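DNA polymerase III subunit delta (Bacillus subtilis, PDB 3ZH9) probably acts within the bacterial clamp loader as the subunit that opens the ring-shaped beta clamp, so that it can be loaded onto primed DNA. Local coordinates at residues H97-L102 and K128-A133; N48-D53 and I63-T68; Q277-L282 and F287-A292; E142-E145 and K149-T152; R260-T265 and M293-L298. All coordinates share one frame; numbering follows the deposited sequence.

Interaction 1. Residues H97-L102 and K128-A133; sequences HNVSAL and KKLTKA. With SO4 (sulfate ion), chain G.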
# COMPACT_ATOMS: atom_id res chain seq x y z
N HIS A 97 1.98 -26.62 10.92
CA HIS A 97 0.98 -27.05 9.95
C HIS A 97 1.33 -28.34 9.21
O HIS A 97 2.43 -28.88 9.35
CB HIS A 97 0.73 -25.95 8.92
CG HIS A 97 0.09 -24.72 9.49
ND1 HIS A 97 -1.25 -24.66 9.79
CD2 HIS A 97 0.61 -23.51 9.80
CE1 HIS A 97 -1.53 -23.46 10.27
NE2 HIS A 97 -0.42 -22.74 10.28
N ASN A 98 0.35 -28.84 8.47
CA ASN A 98 0.49 -29.99 7.59
C ASN A 98 0.82 -29.57 6.17
O ASN A 98 -0.03 -29.67 5.29
CB ASN A 98 -0.80 -30.79 7.60
CG ASN A 98 -0.67 -32.11 6.89
OD1 ASN A 98 0.43 -32.56 6.59
ND2 ASN A 98 -1.80 -32.74 6.62
N VAL A 99 2.03 -29.11 5.92
CA VAL A 99 2.41 -28.62 4.60
C VAL A 99 2.27 -29.69 3.52
O VAL A 99 1.83 -29.40 2.42
CB VAL A 99 3.84 -28.05 4.62
CG1 VAL A 99 4.38 -27.92 3.22
CG2 VAL A 99 3.84 -26.71 5.34
N SER A 100 2.62 -30.94 3.85
CA SER A 100 2.59 -32.02 2.86
C SER A 100 1.20 -32.25 2.24
O SER A 100 1.08 -32.58 1.07
CB SER A 100 3.13 -33.32 3.46
OG SER A 100 2.30 -33.78 4.53
N ALA A 101 0.16 -32.08 3.05
CA ALA A 101 -1.21 -32.23 2.57
C ALA A 101 -1.54 -31.11 1.59
O ALA A 101 -2.23 -31.32 0.59
CB ALA A 101 -2.18 -32.25 3.74
N LEU A 102 -1.04 -29.92 1.88
CA LEU A 102 -1.19 -28.78 0.98
C LEU A 102 -0.46 -29.00 -0.36
O LEU A 102 -1.01 -28.73 -1.42
CB LEU A 102 -0.71 -27.49 1.65
CG LEU A 102 -0.66 -26.26 0.74
CD1 LEU A 102 -2.03 -25.98 0.14
CD2 LEU A 102 -0.15 -25.05 1.50
N LYS A 128 12.32 -24.39 -0.66
CA LYS A 128 11.24 -25.20 -0.09
C LYS A 128 10.43 -25.99 -1.12
O LYS A 128 10.03 -25.47 -2.16
CB LYS A 128 10.31 -24.36 0.78
CG LYS A 128 11.01 -23.84 2.03
CD LYS A 128 10.05 -23.10 2.94
CE LYS A 128 10.76 -22.66 4.22
NZ LYS A 128 11.25 -23.82 4.99
N LYS A 129 10.17 -27.25 -0.79
CA LYS A 129 9.43 -28.15 -1.66
C LYS A 129 8.10 -27.53 -2.08
O LYS A 129 7.69 -27.63 -3.23
CB LYS A 129 9.21 -29.48 -0.93
CG LYS A 129 8.64 -30.59 -1.79
N LEU A 130 7.42 -26.90 -1.13
CA LEU A 130 6.10 -26.33 -1.37
C LEU A 130 6.17 -25.12 -2.28
O LEU A 130 5.27 -24.88 -3.09
CB LEU A 130 5.45 -25.94 -0.04
CG LEU A 130 4.07 -25.31 -0.13
CD1 LEU A 130 3.15 -26.09 -1.05
CD2 LEU A 130 3.49 -25.20 1.26
N THR A 131 7.24 -24.35 -2.15
CA THR A 131 7.44 -23.22 -3.04
C THR A 131 7.62 -23.71 -4.47
O THR A 131 7.07 -23.13 -5.40
CB THR A 131 8.67 -22.42 -2.64
OG1 THR A 131 8.51 -22.00 -1.28
CG2 THR A 131 8.81 -21.20 -3.52
N LYS A 132 8.38 -24.78 -4.64
CA LYS A 132 8.60 -25.33 -5.97
C LYS A 132 7.26 -25.81 -6.53
O LYS A 132 6.96 -25.58 -7.71
CB LYS A 132 9.62 -26.47 -5.92
CG LYS A 132 10.99 -26.03 -5.41
CD LYS A 132 12.01 -27.16 -5.49
CE LYS A 132 13.34 -26.74 -4.88
NZ LYS A 132 14.42 -27.72 -5.19
N ALA A 133 6.45 -26.43 -5.68
CA ALA A 133 5.15 -26.93 -6.08
C ALA A 133 4.21 -25.82 -6.54
O ALA A 133 3.46 -26.00 -7.50
CB ALA A 133 4.51 -27.74 -4.96
S SO4 G . 11.43 -28.11 2.66
O1 SO4 G . 10.49 -27.46 1.75
O2 SO4 G . 12.80 -27.87 2.21
O3 SO4 G . 11.15 -29.54 2.70
O4 SO4 G . 11.24 -27.53 3.99
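Leu-130 reaches across to Val-99 and Leu-102, and its side chain carries the whole apolar contact between the two helix starts. Its CB already lies 4.0 Å from Val-99 CG1. CG stands anti to the backbone N (chi1 179°), which sends the isobutyl group out toward the other helix. The CD2 branch then makes the two closest approaches. Leu-130 CD2 meets Val-99 CG1 at 3.5 Å, tighter than usual for two methyl groups. The same CD2 meets Leu-102 CD2 at 3.7 Å. It thus touches side chains one helical turn apart, with Leu-102 lying at about a right angle to it.

Both segments hold the first turn of a helix, and the two starts differ. The side chain of the N-cap residue Asn-98 takes the Ser-100 hydroxyl: its OD1 accepts a hydrogen bond from Ser-100 OG at 3.0 Å. The donor sits 22° from the carbonyl plane. At the other helix, where Lys-128 is the N-cap residue, an anion takes a backbone N-H. Lys-129 N donates to sulfate O1 at 2.6 Å with an N-H...O angle of 149°. An anion at this end would probably be favoured by the helix dipole. The sulfate itself probably comes from the crystallisation liquor.

The loop residue Phe-85 packs on both Val-99 and Leu-130. Further along, Ala-133 continues the contact onto Ile-106 of helix 99-107. Leu-102 also touches Leu-59 of helix 59-66, so helix 99-107 is packed between helix 59-66 and helix 129-137, all three belonging to connections between strands of the parallel sheet.

Interaction 2. Residues N48-D53 and I63-T68; sequences NLSVFD and IADAET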
# COMPACT_ATOMS: atom_id res chain seq x y z
N ASN A 48 -20.26 -21.06 0.06
CA ASN A 48 -19.27 -21.28 -1.00
C ASN A 48 -18.04 -20.38 -0.87
O ASN A 48 -17.21 -20.29 -1.78
CB ASN A 48 -19.92 -21.12 -2.37
CG ASN A 48 -20.94 -22.22 -2.65
OD1 ASN A 48 -20.67 -23.39 -2.44
ND2 ASN A 48 -22.12 -21.83 -3.13
N LEU A 49 -17.92 -19.72 0.27
CA LEU A 49 -16.76 -18.89 0.53
C LEU A 49 -16.20 -19.22 1.89
O LEU A 49 -16.95 -19.30 2.86
CB LEU A 49 -17.14 -17.41 0.46
CG LEU A 49 -16.05 -16.41 0.88
CD1 LEU A 49 -14.75 -16.65 0.10
CD2 LEU A 49 -16.55 -15.00 0.67
N SER A 50 -14.89 -19.45 1.97
CA SER A 50 -14.26 -19.68 3.27
C SER A 50 -12.94 -18.96 3.32
O SER A 50 -12.17 -18.97 2.34
CB SER A 50 -14.04 -21.17 3.52
OG SER A 50 -15.14 -21.93 3.09
N VAL A 51 -12.67 -18.33 4.46
CA VAL A 51 -11.41 -17.65 4.69
C VAL A 51 -10.71 -18.21 5.92
O VAL A 51 -11.29 -18.31 7.00
CB VAL A 51 -11.65 -16.16 4.92
CG1 VAL A 51 -10.31 -15.45 5.09
CG2 VAL A 51 -12.46 -15.58 3.77
N PHE A 52 -9.45 -18.58 5.75
CA PHE A 52 -8.66 -19.06 6.88
C PHE A 52 -7.42 -18.19 7.07
O PHE A 52 -6.93 -17.58 6.12
CB PHE A 52 -8.25 -20.52 6.66
CG PHE A 52 -9.42 -21.46 6.50
CD1 PHE A 52 -10.04 -21.62 5.26
CD2 PHE A 52 -9.91 -22.17 7.58
CE1 PHE A 52 -11.12 -22.48 5.10
CE2 PHE A 52 -10.99 -23.04 7.44
CZ PHE A 52 -11.59 -23.19 6.20
N ASP A 53 -6.91 -18.14 8.30
CA ASP A 53 -5.66 -17.44 8.60
C ASP A 53 -4.72 -18.45 9.27
O ASP A 53 -4.97 -18.90 10.39
CB ASP A 53 -5.93 -16.24 9.51
CG ASP A 53 -4.70 -15.39 9.77
OD1 ASP A 53 -3.56 -15.89 9.62
OD2 ASP A 53 -4.87 -14.21 10.14
N ILE A 63 -8.12 -27.30 3.55
CA ILE A 63 -8.13 -28.34 2.51
C ILE A 63 -9.43 -29.14 2.48
O ILE A 63 -9.93 -29.49 1.40
CB ILE A 63 -6.92 -29.29 2.65
CG1 ILE A 63 -5.61 -28.52 2.47
CG2 ILE A 63 -7.02 -30.44 1.64
CD1 ILE A 63 -4.37 -29.31 2.87
N ALA A 64 -9.99 -29.43 3.65
CA ALA A 64 -11.24 -30.18 3.71
C ALA A 64 -12.37 -29.36 3.08
O ALA A 64 -13.23 -29.89 2.36
CB ALA A 64 -11.59 -30.58 5.16
N ASP A 65 -12.36 -28.06 3.34
CA ASP A 65 -13.29 -27.17 2.64
C ASP A 65 -13.09 -27.20 1.12
O ASP A 65 -14.05 -27.24 0.36
CB ASP A 65 -13.15 -25.72 3.13
CG ASP A 65 -14.00 -25.45 4.36
OD1 ASP A 65 -13.99 -26.28 5.30
OD2 ASP A 65 -14.69 -24.40 4.39
N ALA A 66 -11.83 -27.17 0.70
CA ALA A 66 -11.52 -27.06 -0.72
C ALA A 66 -12.02 -28.32 -1.43
O ALA A 66 -12.40 -28.28 -2.60
CB ALA A 66 -10.04 -26.90 -0.92
N GLU A 67 -12.06 -29.42 -0.70
CA GLU A 67 -12.46 -30.68 -1.30
C GLU A 67 -13.95 -30.97 -1.19
O GLU A 67 -14.42 -32.04 -1.53
CB GLU A 67 -11.57 -31.82 -0.79
CG GLU A 67 -10.42 -32.08 -1.76
CD GLU A 67 -9.19 -32.66 -1.09
OE1 GLU A 67 -9.25 -32.95 0.12
OE2 GLU A 67 -8.16 -32.81 -1.80
N THR A 68 -14.71 -29.97 -0.73
CA THR A 68 -16.16 -30.07 -0.67
C THR A 68 -16.76 -29.51 -1.95
O THR A 68 -16.32 -28.47 -2.45
CB THR A 68 -16.70 -29.24 0.50
OG1 THR A 68 -16.12 -29.71 1.72
CG2 THR A 68 -18.21 -29.35 0.60
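Ser-50 and Phe-52 both turn their side chains to Asp-65. They stand two residues apart on one strand, so they face the helix from the same side. Ser-50 chi1 is -41°, with OG beside the backbone N. From there Ser-50 OG donates a hydrogen bond to Asp-65 OD2 at 2.8 Å. The bond uses the anti lone pair of OD2, the one facing away from OD1.

Phe-52 has CG anti to its carbonyl carbon (chi1 -59°), and the ring points its CZ end at the carboxylate. CZ lies 3.8 Å from Asp-65 CG, which sits at the ring edge and in the ring plane. The carboxylate therefore meets the ring hydrogens rather than the pi cloud, which is probably mildly favourable for a negative group. Ring and carboxylate planes are 89° apart, so the carboxylate presents its face to the CZ edge. Asp-65 OD1 has a weak hydrogen bond from Gln-61 NE2, so each oxygen has a polar partner. With an alanine at Asp-65, the Ser-50 hydroxyl would probably lose its acceptor and a gap is likely to open beside the Phe-52 ring edge.

Helix 59-66 ends just beyond, where Thr-68 OG1 bonds back to Ala-64 O at 3.0 Å. The contact ties the first two elements of a beta-alpha-beta unit, strand 49-53 and helix 59-66. Strand 49-53 is outermost in the sheet and pairs with strand 76-81. On another side of the helix, Ile-63 packs on Ala-101 and Tyr-105 of helix 99-107.

Interaction 3. Residues Q277-L282 and F287-A292; sequences QIASNL and FRVKLA. With SO4 (sulfate ion), chain E.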
# COMPACT_ATOMS: atom_id res chain seq x y z
N GLN A 277 15.84 -1.82 2.54
CA GLN A 277 15.90 -2.40 3.88
C GLN A 277 15.25 -1.49 4.93
O GLN A 277 14.70 -1.96 5.93
CB GLN A 277 17.36 -2.66 4.24
CG GLN A 277 18.22 -2.95 3.01
CD GLN A 277 19.65 -3.28 3.37
OE1 GLN A 277 19.91 -4.07 4.28
NE2 GLN A 277 20.59 -2.69 2.64
N ILE A 278 15.30 -0.18 4.69
CA ILE A 278 14.74 0.77 5.63
C ILE A 278 13.22 0.66 5.60
O ILE A 278 12.56 0.64 6.65
CB ILE A 278 15.23 2.22 5.35
CG1 ILE A 278 16.74 2.31 5.58
CG2 ILE A 278 14.49 3.22 6.25
CD1 ILE A 278 17.39 3.63 5.11
N ALA A 279 12.65 0.58 4.40
CA ALA A 279 11.21 0.45 4.27
C ALA A 279 10.72 -0.78 5.02
O ALA A 279 9.72 -0.73 5.75
CB ALA A 279 10.79 0.39 2.80
N SER A 280 11.42 -1.90 4.86
CA SER A 280 10.94 -3.12 5.49
C SER A 280 11.18 -3.11 7.00
O SER A 280 10.38 -3.63 7.77
CB SER A 280 11.50 -4.39 4.82
OG SER A 280 12.91 -4.41 4.82
N ASN A 281 12.28 -2.48 7.43
CA ASN A 281 12.53 -2.29 8.86
C ASN A 281 11.47 -1.38 9.50
O ASN A 281 10.96 -1.67 10.58
CB ASN A 281 13.93 -1.73 9.10
CG ASN A 281 14.25 -1.56 10.58
OD1 ASN A 281 13.73 -0.65 11.24
ND2 ASN A 281 15.13 -2.41 11.11
N LEU A 282 11.12 -0.30 8.80
CA LEU A 282 10.14 0.67 9.32
C LEU A 282 8.69 0.29 9.05
O LEU A 282 7.77 0.88 9.62
CB LEU A 282 10.43 2.05 8.74
CG LEU A 282 11.78 2.59 9.21
CD1 LEU A 282 11.94 4.05 8.83
CD2 LEU A 282 11.94 2.39 10.71
N PHE A 287 8.41 4.13 -1.44
CA PHE A 287 8.18 5.41 -2.12
C PHE A 287 8.32 6.56 -1.13
O PHE A 287 8.96 7.59 -1.42
CB PHE A 287 6.78 5.43 -2.75
CG PHE A 287 6.49 6.68 -3.53
CD1 PHE A 287 6.19 7.86 -2.88
CD2 PHE A 287 6.51 6.66 -4.92
CE1 PHE A 287 5.92 9.02 -3.60
CE2 PHE A 287 6.24 7.81 -5.64
CZ PHE A 287 5.95 8.99 -4.98
N ARG A 288 7.71 6.39 0.04
CA ARG A 288 7.73 7.41 1.08
C ARG A 288 9.09 7.43 1.83
O ARG A 288 9.57 8.49 2.28
CB ARG A 288 6.54 7.21 2.03
CG ARG A 288 6.47 8.22 3.16
CD ARG A 288 5.04 8.55 3.61
NE ARG A 288 5.06 9.52 4.70
CZ ARG A 288 4.84 9.22 5.98
NH1 ARG A 288 4.56 7.96 6.32
NH2 ARG A 288 4.91 10.17 6.91
N VAL A 289 9.73 6.27 1.93
CA VAL A 289 11.06 6.21 2.53
C VAL A 289 12.07 6.98 1.66
O VAL A 289 12.92 7.72 2.18
CB VAL A 289 11.53 4.77 2.75
CG1 VAL A 289 13.03 4.74 3.06
CG2 VAL A 289 10.71 4.09 3.86
N LYS A 290 11.97 6.83 0.35
CA LYS A 290 12.86 7.56 -0.57
C LYS A 290 12.78 9.07 -0.35
O LYS A 290 13.81 9.75 -0.29
CB LYS A 290 12.56 7.22 -2.03
CG LYS A 290 13.52 7.86 -3.01
CD LYS A 290 14.96 7.62 -2.57
CE LYS A 290 15.92 8.56 -3.29
N LEU A 291 11.57 9.59 -0.21
CA LEU A 291 11.39 11.02 -0.00
C LEU A 291 11.96 11.46 1.35
O LEU A 291 12.55 12.53 1.46
CB LEU A 291 9.91 11.43 -0.11
CG LEU A 291 9.12 11.11 -1.40
CD1 LEU A 291 7.68 11.61 -1.25
CD2 LEU A 291 9.78 11.69 -2.64
N ALA A 292 11.76 10.64 2.38
CA ALA A 292 12.28 10.96 3.71
C ALA A 292 13.80 10.93 3.66
O ALA A 292 14.43 11.72 4.33
CB ALA A 292 11.75 9.98 4.79
S SO4 E . 3.29 4.40 4.18
O1 SO4 E . 3.84 3.30 4.96
O2 SO4 E . 2.89 5.48 5.08
O3 SO4 E . 2.13 3.94 3.43
O4 SO4 E . 4.30 4.89 3.24
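Val-289 points its two methyl groups at Ile-278 and Ala-279 through a chi1 of 167°. This torsion puts CG1 anti to the backbone N and CG2 beside the backbone N, and each branch finds a different neighbour. Val-289 CG1 meets Ile-278 CG2, 3.8 Å away; Ile-278 holds this methyl anti to its own backbone N. Val-289 CG2 lies against the backbone of the facing helix, 3.7 Å from Ala-279 CA, and 3.8 Å from Ala-279 CB. The small alanine lets the helices come close: the Ala-279 and Val-289 CA atoms are 6.0 Å apart.

The two helices, 275-282 and 286-296, follow each other after a short connection in the C-terminal domain. Leu-261 of helix 248-269 packs on Leu-282 and Ala-292, one from each. Near the start of the second helix, Arg-288 bends at chi2 and brings NH1 to sulfate O2. The hydrogen bond is weak, 3.2 Å long with an N-H...O angle of 134°, although O2 lies at the guanidinium edge near its plane. His-285 N also binds this sulfate. Arg-288 NH2 has a weak hydrogen bond to Gln-258 OE1, and NE a long, weak ion pair with Glu-216 OE2. A methionine in its place would probably leave the sulfate without this charged donor and Glu-216 without its distant counter-charge.

The chemistry is divided: buried methyl groups join the helices, while the Arg-288 guanidinium, away from this contact, turns to an anion that probably came from the crystallisation liquor. The weak bond suggests that Arg-288 holds this anion loosely.

Interaction 4. Residues E142-E145 and K149-T152; sequences EAKE and KETT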
# COMPACT_ATOMS: atom_id res chain seq x y z
N GLU A 142 2.75 -11.56 -8.22
CA GLU A 142 3.47 -10.75 -7.26
C GLU A 142 2.91 -9.34 -7.22
O GLU A 142 2.84 -8.68 -8.26
CB GLU A 142 4.95 -10.71 -7.61
CG GLU A 142 5.73 -9.81 -6.70
CD GLU A 142 7.15 -9.64 -7.17
OE1 GLU A 142 7.36 -9.60 -8.40
OE2 GLU A 142 8.05 -9.56 -6.31
N ALA A 143 2.53 -8.86 -6.04
CA ALA A 143 2.18 -7.45 -5.86
C ALA A 143 3.28 -6.74 -5.07
O ALA A 143 3.17 -6.56 -3.85
CB ALA A 143 0.84 -7.30 -5.16
N LYS A 144 4.34 -6.33 -5.75
CA LYS A 144 5.45 -5.73 -5.04
C LYS A 144 5.26 -4.24 -4.79
O LYS A 144 4.47 -3.58 -5.45
CB LYS A 144 6.79 -6.02 -5.71
CG LYS A 144 7.02 -5.32 -7.02
CD LYS A 144 8.48 -5.48 -7.43
CE LYS A 144 8.75 -4.81 -8.76
NZ LYS A 144 10.21 -4.75 -9.05
N GLU A 145 5.99 -3.73 -3.80
CA GLU A 145 5.99 -2.30 -3.56
C GLU A 145 6.83 -1.63 -4.63
O GLU A 145 7.91 -2.10 -4.96
CB GLU A 145 6.55 -2.02 -2.17
CG GLU A 145 5.64 -2.47 -1.07
CD GLU A 145 6.29 -2.33 0.28
OE1 GLU A 145 7.38 -2.92 0.47
OE2 GLU A 145 5.72 -1.62 1.14
N LYS A 149 9.34 5.29 -10.42
CA LYS A 149 9.21 4.99 -11.85
C LYS A 149 8.22 3.87 -12.10
O LYS A 149 7.40 3.95 -13.02
CB LYS A 149 10.57 4.65 -12.46
CG LYS A 149 10.49 4.23 -13.92
N GLU A 150 8.29 2.82 -11.28
CA GLU A 150 7.38 1.68 -11.41
C GLU A 150 5.95 2.14 -11.17
O GLU A 150 5.01 1.65 -11.80
CB GLU A 150 7.75 0.58 -10.43
CG GLU A 150 9.08 -0.11 -10.74
CD GLU A 150 9.61 -0.95 -9.59
OE1 GLU A 150 9.43 -0.56 -8.42
OE2 GLU A 150 10.22 -2.00 -9.86
N THR A 151 5.79 3.10 -10.26
CA THR A 151 4.48 3.59 -9.89
C THR A 151 3.83 4.32 -11.07
O THR A 151 2.63 4.20 -11.29
CB THR A 151 4.53 4.48 -8.62
OG1 THR A 151 5.08 3.71 -7.54
CG2 THR A 151 3.14 4.92 -8.23
N THR A 152 4.63 5.05 -11.84
CA THR A 152 4.15 5.67 -13.07
C THR A 152 3.66 4.64 -14.11
O THR A 152 2.57 4.78 -14.66
CB THR A 152 5.21 6.59 -13.69
OG1 THR A 152 5.52 7.63 -12.76
CG2 THR A 152 4.70 7.22 -14.98
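The turn that leads from strand 139-142, at one edge of the parallel sheet, into helix 148-160 is spanned by a salt bridge between Lys-144 and Glu-150. Lys-144 lies in the loop and Glu-150 in the first turn of the helix. Lys-144 NZ stands 2.9 Å from Glu-150 OE2 and donates a hydrogen bond to it. NZ comes from the syn side of OE2, the side turned toward the other oxygen, and sits 30° out of the carboxylate plane. The methylene just before the charge follows it in, with Lys-144 CE 3.4 Å from Glu-150 OE2.

Two extended chains meet here at about a right angle. Lys-144 has its CG between the backbone N and the carbonyl carbon (chi1 70°), and beyond CG it runs straight to the amino group. Glu-150 keeps CG beside its own backbone N and is also extended beyond it. The other oxygen, Glu-150 OE1, comes no nearer than 4.1 Å to Glu-145 O, too far for a bond.

Asn-147, just before the helix, takes the Glu-150 N-H on its OD1. With Glu-150 three residues on, this is consistent with one half of a capping box. Glu-145 touches Lys-23 and His-285, and a glycerol, probably from the crystallisation liquor, is hydrogen-bonded to its OE2.

The bridge lies at the surface, where water probably competes for both charges, so its strength is likely to be modest. The Lys-144 ammonium and the N-terminal end of the helix would both probably favour a negative charge on Glu-150.

Interaction 5. Residues R260-T265 and M293-L298; sequences RLILQT and MDQARL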
# COMPACT_ATOMS: atom_id res chain seq x y z
N ARG A 260 9.63 12.35 12.52
CA ARG A 260 10.07 11.08 13.08
C ARG A 260 10.59 10.15 12.00
O ARG A 260 11.62 9.50 12.17
CB ARG A 260 8.95 10.41 13.90
CG ARG A 260 8.73 11.08 15.27
CD ARG A 260 7.86 10.24 16.20
NE ARG A 260 6.55 10.01 15.61
CZ ARG A 260 5.45 10.65 15.97
NH1 ARG A 260 5.50 11.55 16.95
NH2 ARG A 260 4.30 10.39 15.37
N LEU A 261 9.88 10.08 10.87
CA LEU A 261 10.34 9.28 9.74
C LEU A 261 11.70 9.73 9.20
O LEU A 261 12.54 8.90 8.86
CB LEU A 261 9.32 9.34 8.61
CG LEU A 261 9.65 8.49 7.39
CD1 LEU A 261 9.88 7.02 7.74
CD2 LEU A 261 8.54 8.65 6.33
N ILE A 262 11.90 11.04 9.08
CA ILE A 262 13.18 11.55 8.58
C ILE A 262 14.32 11.14 9.52
O ILE A 262 15.35 10.64 9.09
CB ILE A 262 13.14 13.09 8.44
CG1 ILE A 262 12.19 13.47 7.30
CG2 ILE A 262 14.52 13.64 8.14
CD1 ILE A 262 11.72 14.90 7.39
N LEU A 263 14.11 11.32 10.81
CA LEU A 263 15.13 10.94 11.79
C LEU A 263 15.48 9.44 11.69
O LEU A 263 16.64 9.07 11.63
CB LEU A 263 14.67 11.28 13.22
CG LEU A 263 15.71 10.95 14.30
CD1 LEU A 263 16.79 12.02 14.33
CD2 LEU A 263 15.05 10.81 15.63
N GLN A 264 14.46 8.58 11.66
CA GLN A 264 14.70 7.13 11.51
C GLN A 264 15.45 6.78 10.22
O GLN A 264 16.41 6.00 10.22
CB GLN A 264 13.36 6.39 11.50
CG GLN A 264 12.69 6.30 12.86
CD GLN A 264 11.26 5.84 12.73
OE1 GLN A 264 10.52 6.30 11.85
NE2 GLN A 264 10.85 4.92 13.59
N THR A 265 14.98 7.33 9.11
CA THR A 265 15.59 7.09 7.82
C THR A 265 17.06 7.57 7.82
O THR A 265 17.96 6.86 7.35
CB THR A 265 14.77 7.78 6.72
OG1 THR A 265 13.47 7.17 6.66
CG2 THR A 265 15.44 7.61 5.40
N MET A 293 14.38 10.01 2.88
CA MET A 293 15.82 9.96 2.75
C MET A 293 16.33 11.27 2.16
O MET A 293 17.36 11.78 2.59
CB MET A 293 16.27 8.81 1.85
CG MET A 293 16.11 7.42 2.45
SD MET A 293 16.63 6.11 1.33
CE MET A 293 18.41 6.15 1.57
N ASP A 294 15.62 11.80 1.16
CA ASP A 294 16.05 13.04 0.50
C ASP A 294 16.01 14.18 1.49
O ASP A 294 16.92 15.01 1.55
CB ASP A 294 15.16 13.38 -0.69
CG ASP A 294 15.36 12.44 -1.88
OD1 ASP A 294 16.41 11.77 -1.95
OD2 ASP A 294 14.46 12.38 -2.75
N GLN A 295 14.95 14.23 2.28
CA GLN A 295 14.79 15.30 3.25
C GLN A 295 15.81 15.17 4.38
O GLN A 295 16.31 16.17 4.88
CB GLN A 295 13.37 15.33 3.79
CG GLN A 295 12.38 15.95 2.83
CD GLN A 295 11.00 16.11 3.44
OE1 GLN A 295 10.53 15.26 4.20
NE2 GLN A 295 10.33 17.21 3.10
N ALA A 296 16.13 13.94 4.77
CA ALA A 296 17.04 13.70 5.88
C ALA A 296 18.40 14.33 5.61
O ALA A 296 19.08 14.78 6.54
CB ALA A 296 17.20 12.20 6.16
N ARG A 297 18.80 14.36 4.34
CA ARG A 297 20.08 14.99 3.96
C ARG A 297 20.13 16.47 4.29
O ARG A 297 21.20 17.05 4.45
CB ARG A 297 20.37 14.77 2.47
CG ARG A 297 20.52 13.30 2.09
CD ARG A 297 21.55 13.08 0.99
NE ARG A 297 22.31 11.87 1.28
CZ ARG A 297 23.64 11.79 1.38
NH1 ARG A 297 24.40 12.86 1.18
NH2 ARG A 297 24.21 10.63 1.66
N LEU A 298 18.97 17.10 4.42
CA LEU A 298 18.93 18.54 4.58
C LEU A 298 18.88 18.98 6.04
O LEU A 298 18.92 20.17 6.32
CB LEU A 298 17.73 19.11 3.82
CG LEU A 298 17.62 18.65 2.37
CD1 LEU A 298 16.41 19.28 1.71
CD2 LEU A 298 18.89 18.98 1.59
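Ile-262 packs on Ala-296 and Gln-295 with separate branches. Its CG2 lies 3.4 Å from Ala-296 CA, tighter than usual for two carbons, and 3.6 Å from Ala-296 CB. The small side chain of Ala-296 lets the backbones approach closely: the CA atoms of Ile-262 and Ala-296 are 5.2 Å apart. The CG1 arm takes the other way, anti to the carbonyl carbon (chi1 -69°). It brings CD1 to 3.4 Å from Gln-295 OE1 and 4.0 Å from Gln-295 CB. The two side chains cross at about a right angle. One turn along, Thr-265 faces Met-293, but that approach is modelled too closely to support any detail.

This is packing between helix 248-269 and the end of helix 286-296, within the helical C-terminal domain of the delta subunit. Helix 275-282 packs on both: Leu-282 touches Thr-265, and Gln-275 touches Met-293.

The polar groups are positioned from a second shell. Gln-258 NE2 donates to Gln-295 OE1, while Gln-295 NE2 donates to Asn-224 OD1 on helix 215-227, so the buried amide is held at both ends. Thr-265 OG1 bonds back to Leu-261 O at 2.9 Å, and Thr-265 N reaches the same oxygen from the opposite face of its plane. The OG1 bond probably fixes the rotation of the Thr-265 side chain. Lys-266 NZ bonds to Ala-296 O near the end of helix 286-296, and Leu-304 of helix 301-319 packs on Ile-262.

From the N terminus, interaction 2 closes first, a short loop from strand 49-53 to helix 59-66. Interaction 1 follows in series and joins helices 99-107 and 129-137. The two touch where Ile-63 packs on Leu-102. Interaction 4 closes the next turn, from strand 139-142 into helix 148-160. The C-terminal domain holds the other two. Interaction 5 closes the larger loop, from helix 248-269 to helix 286-296, and the short loop of interaction 3 falls within it. They share helix 286-296, and their centres are 10 Å apart. Phe-287 of helix 286-296 touches Thr-151 of helix 148-160, so interactions 3 and 4 meet although they are far apart in the chain. None of the loops cross.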